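Local coordinates for amino acid ABC transporter, periplasmic amino acid-binding protein (Brucella ovis, PDB 4Z9N) that binds glutathione and, as the periplasmic solute-binding component of an amino acid ABC transporter, probably delivers its ligand to the membrane permease, at residues W230-N233 and A234-A238; K279-V282 and V283-K287; D45-Y48 and C49-V52; K252-N256 and P257-R261; G290-G293 and E294-R298. All blocks are in the same frame, centred on the assembly; numbering follows the deposited sequence.

Interaction 1: W230-N233 and A234-A238; sequences WTHN and ALLNA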
loop_
_atom_site.group_PDB
_atom_site.type_symbol
_atom_site.label_atom_id
_atom_site.label_comp_id
_atom_site.label_asym_id
_atom_site.label_seq_id
_atom_site.Cartn_x
_atom_site.Cartn_y
_atom_site.Cartn_z
ATOM N N TRP D 230 0.618 8.550 8.106
ATOM C CA TRP D 230 0.086 7.979 9.316
ATOM C C TRP D 230 -1.231 8.628 9.729
ATOM O O TRP D 230 -1.994 8.013 10.463
ATOM C CB TRP D 230 1.157 8.017 10.402
ATOM C CG TRP D 230 2.054 6.880 10.131
ATOM C CD1 TRP D 230 3.285 6.914 9.535
ATOM C CD2 TRP D 230 1.741 5.494 10.325
ATOM N NE1 TRP D 230 3.771 5.639 9.383
ATOM C CE2 TRP D 230 2.848 4.747 9.868
ATOM C CE3 TRP D 230 0.645 4.815 10.874
ATOM C CZ2 TRP D 230 2.884 3.350 9.924
ATOM C CZ3 TRP D 230 0.684 3.429 10.942
ATOM C CH2 TRP D 230 1.799 2.708 10.467
ATOM N N THR D 231 -1.537 9.812 9.196
ATOM C CA THR D 231 -2.910 10.322 9.264
ATOM C C THR D 231 -3.853 9.337 8.553
ATOM O O THR D 231 -4.862 8.910 9.118
ATOM C CB THR D 231 -3.039 11.722 8.635
ATOM O OG1 THR D 231 -2.288 12.655 9.412
ATOM C CG2 THR D 231 -4.504 12.166 8.588
ATOM N N HIS D 232 -3.510 8.980 7.314
ATOM C CA HIS D 232 -4.270 7.990 6.549
ATOM C C HIS D 232 -4.446 6.664 7.282
ATOM O O HIS D 232 -5.549 6.124 7.368
ATOM C CB HIS D 232 -3.571 7.749 5.209
ATOM C CG HIS D 232 -4.128 6.610 4.415
ATOM N ND1 HIS D 232 -5.432 6.572 3.967
ATOM C CD2 HIS D 232 -3.524 5.500 3.918
ATOM C CE1 HIS D 232 -5.615 5.469 3.255
ATOM N NE2 HIS D 232 -4.472 4.805 3.209
ATOM N N ASN D 233 -3.359 6.133 7.817
ATOM C CA ASN D 233 -3.450 4.814 8.423
ATOM C C ASN D 233 -4.164 4.883 9.764
ATOM O O ASN D 233 -4.831 3.924 10.151
ATOM C CB ASN D 233 -2.063 4.185 8.537
ATOM C CG ASN D 233 -1.589 3.628 7.204
ATOM O OD1 ASN D 233 -2.004 2.544 6.809
ATOM N ND2 ASN D 233 -0.747 4.388 6.485
ATOM N N ALA D 234 -4.084 6.032 10.438
ATOM C CA ALA D 234 -4.863 6.225 11.650
ATOM C C ALA D 234 -6.348 6.174 11.313
ATOM O O ALA D 234 -7.132 5.555 12.039
ATOM C CB ALA D 234 -4.515 7.550 12.336
ATOM N N LEU D 235 -6.733 6.820 10.217
ATOM C CA LEU D 235 -8.136 6.799 9.802
ATOM C C LEU D 235 -8.617 5.366 9.560
ATOM O O LEU D 235 -9.740 4.999 9.938
ATOM C CB LEU D 235 -8.345 7.637 8.536
ATOM C CG LEU D 235 -8.234 9.155 8.730
ATOM C CD1 LEU D 235 -8.186 9.863 7.383
ATOM C CD2 LEU D 235 -9.397 9.670 9.577
ATOM N N LEU D 236 -7.773 4.570 8.900
ATOM C CA LEU D 236 -8.102 3.170 8.624
ATOM C C LEU D 236 -8.180 2.333 9.906
ATOM O O LEU D 236 -9.142 1.589 10.107
ATOM C CB LEU D 236 -7.081 2.559 7.670
ATOM C CG LEU D 236 -7.117 3.111 6.231
ATOM C CD1 LEU D 236 -6.047 2.451 5.338
ATOM C CD2 LEU D 236 -8.518 2.958 5.597
ATOM N N ASN D 237 -7.158 2.436 10.759
ATOM C CA ASN D 237 -7.146 1.662 12.002
ATOM C C ASN D 237 -8.357 1.995 12.876
ATOM O O ASN D 237 -8.973 1.089 13.449
ATOM C CB ASN D 237 -5.843 1.892 12.789
ATOM C CG ASN D 237 -4.723 0.951 12.362
ATOM O OD1 ASN D 237 -4.672 -0.204 12.784
ATOM N ND2 ASN D 237 -3.824 1.443 11.513
ATOM N N ALA D 238 -8.695 3.278 12.964
ATOM C CA ALA D 238 -9.826 3.706 13.783
ATOM C C ALA D 238 -11.114 3.061 13.291
ATOM O O ALA D 238 -11.907 2.559 14.095
ATOM C CB ALA D 238 -9.957 5.221 13.785
#
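The carbonyl oxygens of W230, T231, H232 and N233 accept in turn the backbone N-H groups of A234, L235, L236 and N237, four residues on, so that 230-238 is one uninterrupted alpha-helical run within helix 222-240. The bond from N237 N to N233 O is short and nearly straight, 2.8 Å at 171°. N233 O takes a second bond, 3.0 Å from N237 ND2, which comes in well above the carbonyl plane, on the face opposite to the one used by N237 N. Asparagine suits this place because its amide can bend back to its own helix while keeping further partners: ND2 also meets I325 O, and OD1 meets K210 NZ of the second subunit.

One residue before N233, H232 carries CG anti to its backbone N (chi1 171°), and L236 crosses the imidazole obliquely. CG of L236 lies over a ring face, while its CD1 comes within 3.5 Å of H232 NE2; ND1 is occupied by Y48 OH. A234 CB sits just 3.2 Å from W230 O, and this small residue gives W281 a close seat against the helix. W230 itself sends NE1 to D96 OD2 of the second subunit, a residue of the sodium site. N233 OD1 holds I325 N, and its ND2 donates to R229 O, one turn back. In this family 3 solute-binding protein the buried helix stands at the junction of helices 44-57, 281-289 and 292-299, packing mostly through apolar side chains with the H232-Y48 bond among them, and it also meets the C-terminal tail and the second subunit.

Interaction 2: K279-V282 and V283-K287; sequences KDWV and VKIIK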
loop_
_atom_site.group_PDB
_atom_site.type_symbol
_atom_site.label_atom_id
_atom_site.label_comp_id
_atom_site.label_asym_id
_atom_site.label_seq_id
_atom_site.Cartn_x
_atom_site.Cartn_y
_atom_site.Cartn_z
ATOM N N LYS D 279 0.644 13.339 21.885
ATOM C CA LYS D 279 0.339 11.939 22.181
ATOM C C LYS D 279 -1.060 11.555 21.700
ATOM O O LYS D 279 -1.300 10.413 21.312
ATOM C CB LYS D 279 0.478 11.657 23.680
ATOM N N ASP D 280 -1.978 12.512 21.701
ATOM C CA ASP D 280 -3.352 12.203 21.325
ATOM C C ASP D 280 -3.674 12.579 19.880
ATOM O O ASP D 280 -4.808 12.936 19.575
ATOM C CB ASP D 280 -4.331 12.907 22.283
ATOM C CG ASP D 280 -4.186 14.426 22.267
ATOM O OD1 ASP D 280 -3.178 14.933 21.737
ATOM O OD2 ASP D 280 -5.097 15.117 22.777
ATOM N N TRP D 281 -2.683 12.481 18.989
ATOM C CA TRP D 281 -2.855 12.926 17.607
ATOM C C TRP D 281 -4.023 12.205 16.901
ATOM O O TRP D 281 -4.728 12.812 16.088
ATOM C CB TRP D 281 -1.546 12.740 16.818
ATOM C CG TRP D 281 -1.120 11.311 16.704
ATOM C CD1 TRP D 281 -0.652 10.510 17.712
ATOM C CD2 TRP D 281 -1.144 10.500 15.526
ATOM N NE1 TRP D 281 -0.381 9.247 17.226
ATOM C CE2 TRP D 281 -0.670 9.223 15.887
ATOM C CE3 TRP D 281 -1.507 10.734 14.193
ATOM C CZ2 TRP D 281 -0.563 8.180 14.967
ATOM C CZ3 TRP D 281 -1.402 9.691 13.282
ATOM C CH2 TRP D 281 -0.936 8.434 13.674
ATOM N N VAL D 282 -4.249 10.930 17.213
ATOM C CA VAL D 282 -5.351 10.202 16.578
ATOM C C VAL D 282 -6.709 10.653 17.127
ATOM O O VAL D 282 -7.673 10.760 16.372
ATOM C CB VAL D 282 -5.190 8.675 16.724
ATOM C CG1 VAL D 282 -6.321 7.956 15.996
ATOM C CG2 VAL D 282 -3.843 8.232 16.154
ATOM N N VAL D 283 -6.795 10.919 18.431
ATOM C CA VAL D 283 -8.025 11.480 18.997
ATOM C C VAL D 283 -8.343 12.797 18.282
ATOM O O VAL D 283 -9.495 13.061 17.936
ATOM C CB VAL D 283 -7.931 11.691 20.527
ATOM C CG1 VAL D 283 -9.273 12.192 21.077
ATOM C CG2 VAL D 283 -7.517 10.401 21.228
ATOM N N LYS D 284 -7.314 13.605 18.031
ATOM C CA LYS D 284 -7.515 14.855 17.300
ATOM C C LYS D 284 -8.062 14.615 15.897
ATOM O O LYS D 284 -8.975 15.333 15.470
ATOM C CB LYS D 284 -6.219 15.664 17.204
ATOM C CG LYS D 284 -5.632 16.100 18.528
ATOM C CD LYS D 284 -4.378 16.943 18.286
ATOM C CE LYS D 284 -3.750 17.434 19.584
ATOM N NZ LYS D 284 -4.768 17.837 20.588
ATOM N N ILE D 285 -7.512 13.620 15.188
ATOM C CA ILE D 285 -7.991 13.291 13.852
ATOM C C ILE D 285 -9.467 12.883 13.896
ATOM O O ILE D 285 -10.297 13.438 13.173
ATOM C CB ILE D 285 -7.147 12.171 13.170
ATOM C CG1 ILE D 285 -5.685 12.604 12.962
ATOM C CG2 ILE D 285 -7.780 11.795 11.867
ATOM C CD1 ILE D 285 -4.746 11.472 12.491
ATOM N N ILE D 286 -9.794 11.899 14.724
ATOM C CA ILE D 286 -11.143 11.352 14.726
ATOM C C ILE D 286 -12.179 12.388 15.210
ATOM O O ILE D 286 -13.298 12.461 14.687
ATOM C CB ILE D 286 -11.193 10.067 15.574
ATOM C CG1 ILE D 286 -10.195 9.045 15.029
ATOM C CG2 ILE D 286 -12.575 9.464 15.539
ATOM C CD1 ILE D 286 -10.440 8.653 13.559
ATOM N N LYS D 287 -11.810 13.199 16.193
ATOM C CA LYS D 287 -12.679 14.296 16.607
ATOM C C LYS D 287 -12.926 15.276 15.464
ATOM O O LYS D 287 -14.038 15.794 15.303
ATOM C CB LYS D 287 -12.078 15.030 17.805
ATOM C CG LYS D 287 -12.106 14.211 19.085
ATOM C CD LYS D 287 -12.340 15.070 20.293
ATOM C CE LYS D 287 -12.411 14.208 21.551
ATOM N NZ LYS D 287 -12.013 14.951 22.785
#
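D280 and K284 meet across the first turn of helix 281-289 through two separate contacts. K284 N donates to D280 O (3.0 Å, 161°), and K284 NZ sits 3.5 Å from both OD1 and OD2 of D280, making a long salt bridge with OD1. The lysine chain runs extended and then bends at its last torsion (chi4 -39°), which brings the ammonium group back to the carboxylate. D280 stands at the N-cap position, yet its side chain makes no capping bond; its acidic group is spent on the lysine instead, and a negative charge beside a helix N terminus is probably favourable. The ladder of backbone bonds continues with I285 N to W281 O and I286 N to V282 O, the latter 2.9 Å long, while V283 O receives K287 N. K287 extends its NZ to a salt bridge with E249, and its carbonyl accepts from Q245 NE2.

The inner side is apolar. I285 CD1 lies alongside the W281 indole, 3.7 Å from CE3, and V282 CG1 runs beside I286 CG1 at 4.1 Å. Branched aliphatic residues fill this side compactly against helix 222-240 and V248. One face of the W281 indole is covered by V282 CG2, and I93 of the second subunit also packs on the ring.

Interaction 3: D45-Y48 and C49-V52; sequences DVDY and CRAV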
loop_
_atom_site.group_PDB
_atom_site.type_symbol
_atom_site.label_atom_id
_atom_site.label_comp_id
_atom_site.label_asym_id
_atom_site.label_seq_id
_atom_site.Cartn_x
_atom_site.Cartn_y
_atom_site.Cartn_z
ATOM N N ASP D 45 -11.772 14.156 -0.418
ATOM C CA ASP D 45 -10.380 14.599 -0.366
ATOM C C ASP D 45 -10.240 15.814 0.553
ATOM O O ASP D 45 -9.241 15.948 1.248
ATOM C CB ASP D 45 -9.845 14.929 -1.764
ATOM C CG ASP D 45 -9.452 13.688 -2.550
ATOM O OD1 ASP D 45 -9.253 12.631 -1.912
ATOM O OD2 ASP D 45 -9.334 13.779 -3.802
ATOM N N VAL D 46 -11.234 16.702 0.556
ATOM C CA VAL D 46 -11.208 17.826 1.492
ATOM C C VAL D 46 -11.096 17.339 2.941
ATOM O O VAL D 46 -10.291 17.864 3.724
ATOM C CB VAL D 46 -12.443 18.724 1.313
ATOM C CG1 VAL D 46 -12.653 19.613 2.544
ATOM C CG2 VAL D 46 -12.275 19.580 0.042
ATOM N N ASP D 47 -11.890 16.333 3.306
ATOM C CA ASP D 47 -11.849 15.846 4.685
ATOM C C ASP D 47 -10.480 15.233 5.014
ATOM O O ASP D 47 -10.024 15.289 6.159
ATOM C CB ASP D 47 -12.955 14.813 4.964
ATOM C CG ASP D 47 -14.314 15.452 5.227
ATOM O OD1 ASP D 47 -15.323 14.716 5.185
ATOM O OD2 ASP D 47 -14.382 16.686 5.445
ATOM N N TYR D 48 -9.830 14.641 4.018
ATOM C CA TYR D 48 -8.486 14.098 4.226
ATOM C C TYR D 48 -7.519 15.232 4.570
ATOM O O TYR D 48 -6.665 15.087 5.441
ATOM C CB TYR D 48 -7.999 13.324 2.990
ATOM C CG TYR D 48 -7.959 11.828 3.237
ATOM C CD1 TYR D 48 -9.118 11.055 3.144
ATOM C CD2 TYR D 48 -6.780 11.198 3.616
ATOM C CE1 TYR D 48 -9.094 9.698 3.399
ATOM C CE2 TYR D 48 -6.754 9.828 3.891
ATOM C CZ TYR D 48 -7.916 9.095 3.775
ATOM O OH TYR D 48 -7.887 7.736 4.025
ATOM N N CYS D 49 -7.652 16.357 3.874
ATOM C CA CYS D 49 -6.872 17.555 4.204
ATOM C C CYS D 49 -7.131 18.004 5.625
ATOM O O CYS D 49 -6.205 18.333 6.375
ATOM C CB CYS D 49 -7.208 18.709 3.271
ATOM S SG CYS D 49 -6.820 18.416 1.556
ATOM N N ARG D 50 -8.407 18.036 5.985
ATOM C CA ARG D 50 -8.782 18.448 7.326
ATOM C C ARG D 50 -8.279 17.448 8.362
ATOM O O ARG D 50 -8.035 17.815 9.513
ATOM C CB ARG D 50 -10.298 18.614 7.446
ATOM C CG ARG D 50 -10.899 19.649 6.488
ATOM C CD ARG D 50 -12.268 20.113 6.994
ATOM N NE ARG D 50 -12.923 20.991 6.033
ATOM C CZ ARG D 50 -12.690 22.297 5.932
ATOM N NH1 ARG D 50 -11.817 22.893 6.732
ATOM N NH2 ARG D 50 -13.328 23.009 5.015
ATOM N N ALA D 51 -8.142 16.187 7.963
ATOM C CA ALA D 51 -7.615 15.172 8.881
ATOM C C ALA D 51 -6.156 15.470 9.242
ATOM O O ALA D 51 -5.748 15.339 10.402
ATOM C CB ALA D 51 -7.744 13.748 8.273
ATOM N N VAL D 52 -5.374 15.875 8.250
ATOM C CA VAL D 52 -3.986 16.233 8.488
ATOM C C VAL D 52 -3.919 17.483 9.355
ATOM O O VAL D 52 -3.125 17.552 10.291
ATOM C CB VAL D 52 -3.238 16.422 7.166
ATOM C CG1 VAL D 52 -1.821 16.903 7.407
ATOM C CG2 VAL D 52 -3.234 15.103 6.396
HETATM O O HOH W 1 -15.147 19.502 4.878
#
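V46 and R50 meet in a local contact one helical turn apart, within helix 44-57, which lies between strands 21-25 and 63-67 of the parallel sheet on one side and helix 222-240 on another. The backbone supplies the usual bonds: R50 N to V46 O at 2.9 Å, C49 N to D45 O, and V52 N to Y48 O. The bond from A51 N to D47 O is short, 2.8 Å, but clearly bent, with an angle of 135°.

R50 is extended from CG to NE and points the same way as V46, whose CG1 comes within 3.8 Å of NE. The valine thus gives the arginine an apolar flank, and the aliphatic part of R50 also rests on V63 and F65. C49 is compact enough to sit against the sheet, touching C23 and V25, with its CB 3.2 Å from V46 O. The small A51 lets T231 and L235 of helix 222-240 come close.

Both carboxylates on this stretch have partners elsewhere. D45, about 8 Å from the bound glutathione, is held by N88 N and N107 ND2, whereas D47 OD1 meets R298 NH1 and N299 ND2.

D47 OD2 and R50 NE carry opposite charges but stay 4.6 Å apart, beyond a salt bridge. A water joins them, 3.0 Å from OD2 and 2.9 Å from NE, lying in the guanidinium plane at its edge. With R50 NH1 and NH2 bound to P60 O and W41 O, the arginine's three donor nitrogens are all engaged, and the two charges are probably coupled through the water.

Interaction 4: K252-N256 and P257-R261; sequences KKSDN and PDIKR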
loop_
_atom_site.group_PDB
_atom_site.type_symbol
_atom_site.label_atom_id
_atom_site.label_comp_id
_atom_site.label_asym_id
_atom_site.label_seq_id
_atom_site.Cartn_x
_atom_site.Cartn_y
_atom_site.Cartn_z
ATOM N N LYS D 252 -11.149 6.391 24.413
ATOM C CA LYS D 252 -9.851 6.706 25.001
ATOM C C LYS D 252 -9.664 5.974 26.328
ATOM O O LYS D 252 -8.535 5.747 26.762
ATOM C CB LYS D 252 -9.695 8.221 25.193
ATOM N N LYS D 253 -10.773 5.589 26.959
ATOM C CA LYS D 253 -10.728 4.871 28.225
ATOM C C LYS D 253 -10.836 3.355 28.029
ATOM O O LYS D 253 -11.019 2.615 28.995
ATOM C CB LYS D 253 -11.850 5.359 29.157
ATOM N N SER D 254 -10.709 2.894 26.788
ATOM C CA SER D 254 -10.820 1.465 26.498
ATOM C C SER D 254 -9.718 0.655 27.172
ATOM O O SER D 254 -8.604 1.146 27.355
ATOM C CB SER D 254 -10.778 1.206 24.990
ATOM O OG SER D 254 -10.800 -0.184 24.718
ATOM N N ASP D 255 -10.040 -0.587 27.527
ATOM C CA ASP D 255 -9.054 -1.512 28.074
ATOM C C ASP D 255 -8.322 -2.282 26.977
ATOM O O ASP D 255 -7.302 -2.912 27.235
ATOM C CB ASP D 255 -9.719 -2.492 29.037
ATOM C CG ASP D 255 -10.118 -1.832 30.339
ATOM O OD1 ASP D 255 -9.350 -0.967 30.816
ATOM O OD2 ASP D 255 -11.194 -2.166 30.878
ATOM N N ASN D 256 -8.863 -2.245 25.764
ATOM C CA ASN D 256 -8.243 -2.895 24.616
ATOM C C ASN D 256 -6.861 -2.281 24.379
ATOM O O ASN D 256 -6.763 -1.079 24.139
ATOM C CB ASN D 256 -9.147 -2.735 23.382
ATOM C CG ASN D 256 -8.614 -3.444 22.151
ATOM O OD1 ASN D 256 -7.422 -3.412 21.859
ATOM N ND2 ASN D 256 -9.511 -4.085 21.412
ATOM N N PRO D 257 -5.787 -3.096 24.446
ATOM C CA PRO D 257 -4.450 -2.517 24.284
ATOM C C PRO D 257 -4.237 -1.826 22.945
ATOM O O PRO D 257 -3.611 -0.769 22.924
ATOM C CB PRO D 257 -3.520 -3.729 24.426
ATOM C CG PRO D 257 -4.285 -4.677 25.299
ATOM C CD PRO D 257 -5.723 -4.510 24.867
ATOM N N ASP D 258 -4.736 -2.403 21.852
ATOM C CA ASP D 258 -4.584 -1.776 20.540
ATOM C C ASP D 258 -5.228 -0.390 20.502
ATOM O O ASP D 258 -4.686 0.539 19.902
ATOM C CB ASP D 258 -5.188 -2.643 19.432
ATOM C CG ASP D 258 -4.437 -3.937 19.226
ATOM O OD1 ASP D 258 -3.331 -4.094 19.785
ATOM O OD2 ASP D 258 -4.950 -4.799 18.485
ATOM N N ILE D 259 -6.387 -0.256 21.136
ATOM C CA ILE D 259 -7.124 0.995 21.111
ATOM C C ILE D 259 -6.468 2.022 22.024
ATOM O O ILE D 259 -6.335 3.201 21.670
ATOM C CB ILE D 259 -8.596 0.767 21.496
ATOM C CG1 ILE D 259 -9.266 -0.133 20.452
ATOM C CG2 ILE D 259 -9.334 2.084 21.629
ATOM C CD1 ILE D 259 -10.743 -0.459 20.779
ATOM N N LYS D 260 -6.041 1.560 23.193
ATOM C CA LYS D 260 -5.349 2.412 24.155
ATOM C C LYS D 260 -4.088 3.009 23.521
ATOM O O LYS D 260 -3.798 4.200 23.679
ATOM C CB LYS D 260 -4.996 1.612 25.409
ATOM C CG LYS D 260 -4.254 2.416 26.469
ATOM C CD LYS D 260 -3.891 1.568 27.686
ATOM C CE LYS D 260 -5.123 1.046 28.382
ATOM N NZ LYS D 260 -4.782 0.438 29.699
ATOM N N ARG D 261 -3.352 2.171 22.795
ATOM C CA ARG D 261 -2.116 2.593 22.151
ATOM C C ARG D 261 -2.425 3.552 21.000
ATOM O O ARG D 261 -1.787 4.602 20.866
ATOM C CB ARG D 261 -1.325 1.368 21.662
ATOM C CG ARG D 261 0.014 1.704 21.005
ATOM C CD ARG D 261 0.866 0.461 20.744
ATOM N NE ARG D 261 0.192 -0.483 19.850
ATOM C CZ ARG D 261 -0.326 -1.646 20.243
ATOM N NH1 ARG D 261 -0.220 -2.026 21.513
ATOM N NH2 ARG D 261 -0.927 -2.440 19.361
#
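N256 caps the helix that starts at P257. Its OD1 accepts weak bonds from D258 N (2.9 Å) and I259 N, and its backbone O takes the first regular helical bond, from K260 N, at 2.9 Å and 167°; a further bond from I259 N to the same oxygen is weak. Asparagine fits an N-cap because its short side chain can curl over the exposed N-H groups of the first turn. Here CG lies anti to the backbone N (chi1 -177°), which lays the amide above those groups. P257 fits the first helical position, where no N-H is needed for a helical bond. Upstream, S254 OG accepts from N256 N at 3.0 Å, an ST turn that shapes the approach to the cap.

Apolar contact joins the same residues. The side chains of I259 and N256 cross at about a right angle, with I259 CG1 3.8 Å from N256 CG. On its other branch, I259 CG2 meets S254 CB at 3.8 Å. The isoleucine therefore fills the angle between the incoming loop and the helix.

Charge pairing takes place along the helix itself. R261 NH2 reaches D258 OD1 at 2.9 Å, arriving from above the carboxylate plane. The same guanidinium extends NE to V327 O and NH1 to D149 of the second subunit, so it links this turn to the C-terminal tail and the subunit interface.

The loop 252-256 joins helix 248-251 to helix 257-262, on which 257-261 lies, and the buried side of the contact rests on Y241 and I243, just past the end of helix 222-240.

Interaction 5: G290-G293 and E294-R298; sequences GNYG and EIFER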
loop_
_atom_site.group_PDB
_atom_site.type_symbol
_atom_site.label_atom_id
_atom_site.label_comp_id
_atom_site.label_asym_id
_atom_site.label_seq_id
_atom_site.Cartn_x
_atom_site.Cartn_y
_atom_site.Cartn_z
ATOM N N GLY D 290 -13.775 12.282 11.962
ATOM C CA GLY D 290 -14.262 10.917 12.103
ATOM C C GLY D 290 -13.320 9.918 11.445
ATOM O O GLY D 290 -12.252 10.302 10.966
ATOM N N ASN D 291 -13.697 8.638 11.405
ATOM C CA ASN D 291 -12.793 7.637 10.818
ATOM C C ASN D 291 -12.966 7.533 9.294
ATOM O O ASN D 291 -13.796 8.234 8.701
ATOM C CB ASN D 291 -12.974 6.252 11.488
ATOM C CG ASN D 291 -14.328 5.592 11.190
ATOM O OD1 ASN D 291 -14.812 5.577 10.054
ATOM N ND2 ASN D 291 -14.923 4.998 12.223
ATOM N N TYR D 292 -12.191 6.651 8.669
ATOM C CA TYR D 292 -12.219 6.502 7.211
ATOM C C TYR D 292 -13.634 6.241 6.679
ATOM O O TYR D 292 -14.046 6.820 5.682
ATOM C CB TYR D 292 -11.302 5.361 6.766
ATOM C CG TYR D 292 -11.271 5.192 5.267
ATOM C CD1 TYR D 292 -10.388 5.931 4.484
ATOM C CD2 TYR D 292 -12.118 4.298 4.628
ATOM C CE1 TYR D 292 -10.350 5.781 3.107
ATOM C CE2 TYR D 292 -12.094 4.150 3.240
ATOM C CZ TYR D 292 -11.207 4.890 2.494
ATOM O OH TYR D 292 -11.190 4.721 1.123
ATOM N N GLY D 293 -14.362 5.345 7.345
ATOM C CA GLY D 293 -15.692 4.978 6.888
ATOM C C GLY D 293 -16.649 6.143 6.986
ATOM O O GLY D 293 -17.540 6.317 6.146
ATOM N N GLU D 294 -16.475 6.944 8.035
ATOM C CA GLU D 294 -17.314 8.112 8.212
ATOM C C GLU D 294 -17.053 9.155 7.125
ATOM O O GLU D 294 -17.997 9.785 6.641
ATOM C CB GLU D 294 -17.105 8.711 9.596
ATOM C CG GLU D 294 -17.500 7.769 10.733
ATOM C CD GLU D 294 -17.469 8.471 12.063
ATOM O OE1 GLU D 294 -18.522 9.035 12.468
ATOM O OE2 GLU D 294 -16.397 8.472 12.701
ATOM N N ILE D 295 -15.789 9.318 6.733
ATOM C CA ILE D 295 -15.431 10.230 5.654
ATOM C C ILE D 295 -16.026 9.725 4.349
ATOM O O ILE D 295 -16.578 10.501 3.567
ATOM C CB ILE D 295 -13.897 10.389 5.535
ATOM C CG1 ILE D 295 -13.332 11.069 6.786
ATOM C CG2 ILE D 295 -13.521 11.180 4.287
ATOM C CD1 ILE D 295 -11.805 11.039 6.838
ATOM N N PHE D 296 -15.923 8.418 4.129
ATOM C CA PHE D 296 -16.458 7.794 2.920
ATOM C C PHE D 296 -17.965 8.009 2.835
ATOM O O PHE D 296 -18.482 8.509 1.839
ATOM C CB PHE D 296 -16.128 6.287 2.891
ATOM C CG PHE D 296 -16.375 5.632 1.561
ATOM C CD1 PHE D 296 -17.663 5.324 1.152
ATOM C CD2 PHE D 296 -15.315 5.317 0.718
ATOM C CE1 PHE D 296 -17.893 4.729 -0.076
ATOM C CE2 PHE D 296 -15.539 4.717 -0.506
ATOM C CZ PHE D 296 -16.827 4.428 -0.907
ATOM N N GLU D 297 -18.679 7.642 3.894
ATOM C CA GLU D 297 -20.131 7.659 3.835
ATOM C C GLU D 297 -20.749 9.049 3.667
ATOM O O GLU D 297 -21.713 9.209 2.911
ATOM C CB GLU D 297 -20.694 6.989 5.088
ATOM C CG GLU D 297 -20.571 5.473 5.017
ATOM C CD GLU D 297 -21.270 4.906 3.787
ATOM O OE1 GLU D 297 -22.418 5.319 3.530
ATOM O OE2 GLU D 297 -20.685 4.066 3.074
ATOM N N ARG D 298 -20.218 10.052 4.361
ATOM C CA ARG D 298 -20.840 11.373 4.336
ATOM C C ARG D 298 -20.600 12.077 3.002
ATOM O O ARG D 298 -21.359 12.969 2.620
ATOM C CB ARG D 298 -20.319 12.243 5.490
ATOM C CG ARG D 298 -18.975 12.925 5.220
ATOM C CD ARG D 298 -18.643 13.960 6.286
ATOM N NE ARG D 298 -18.546 13.338 7.601
ATOM C CZ ARG D 298 -17.402 13.082 8.229
ATOM N NH1 ARG D 298 -16.241 13.432 7.689
ATOM N NH2 ARG D 298 -17.422 12.505 9.422
#
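N291 and E294 form a capping box at the start of helix 292-299. E294 N donates to N291 OD1 at 3.0 Å (154°), and N291 N returns the bond to E294 OE2, also at 3.0 Å, meeting it on the anti side and 30° out of the carboxylate plane. G293 N adds a weak bond to OD1. The two side chains cross at about a right angle, their amide and carboxylate planes well turned from each other, with CG of the asparagine between its backbone N and carbonyl carbon (chi1 68°), a position that turns OD1 to the N-H groups of the first turn. The helix proper opens with I295 N to N291 O, 3.0 Å.

G290 lets the box close: its positive phi ends the preceding helix, and lacking a side chain it can bring CA to 3.3 Å from E294 OE2. Further along, Y292 and F296 point the same way, OH of the tyrosine standing at the phenyl edge, 4.2 Å from CD2. Y292 OH also binds N107 O, and F296 makes a cation-pi contact with R310.

The second shell fixes the cap. I243 O accepts from N291 ND2, Q245 N donates to E294 OE2, and R298 bends back so that its guanidinium covers E294 O and NH2 reaches V289 O. With two backbone N-H groups on OE2 beside a helix N terminus, E294 is probably stabilised as the carboxylate anion.

In the fold
From the N terminus the contacts come in the order interaction 3, 1, 4, 2 and 5. Each closes only a turn or helix start of its own; they follow in series, so none encloses or crosses another. The packing between them is what joins distant parts of the chain. Interactions 1, 2, 3 and 5 all touch one another, forming one cluster of four helices: 44-57 meets 222-240, reaches 281-289 through A51 and I285, and is tied to 292-299 through D47 and R298. Helices 281-289 and 292-299 follow each other and also touch. Interaction 4 stands apart at the periphery, about 5 Å from interaction 2 by nearest atoms, yet shares the second subunit with interactions 1 and 2.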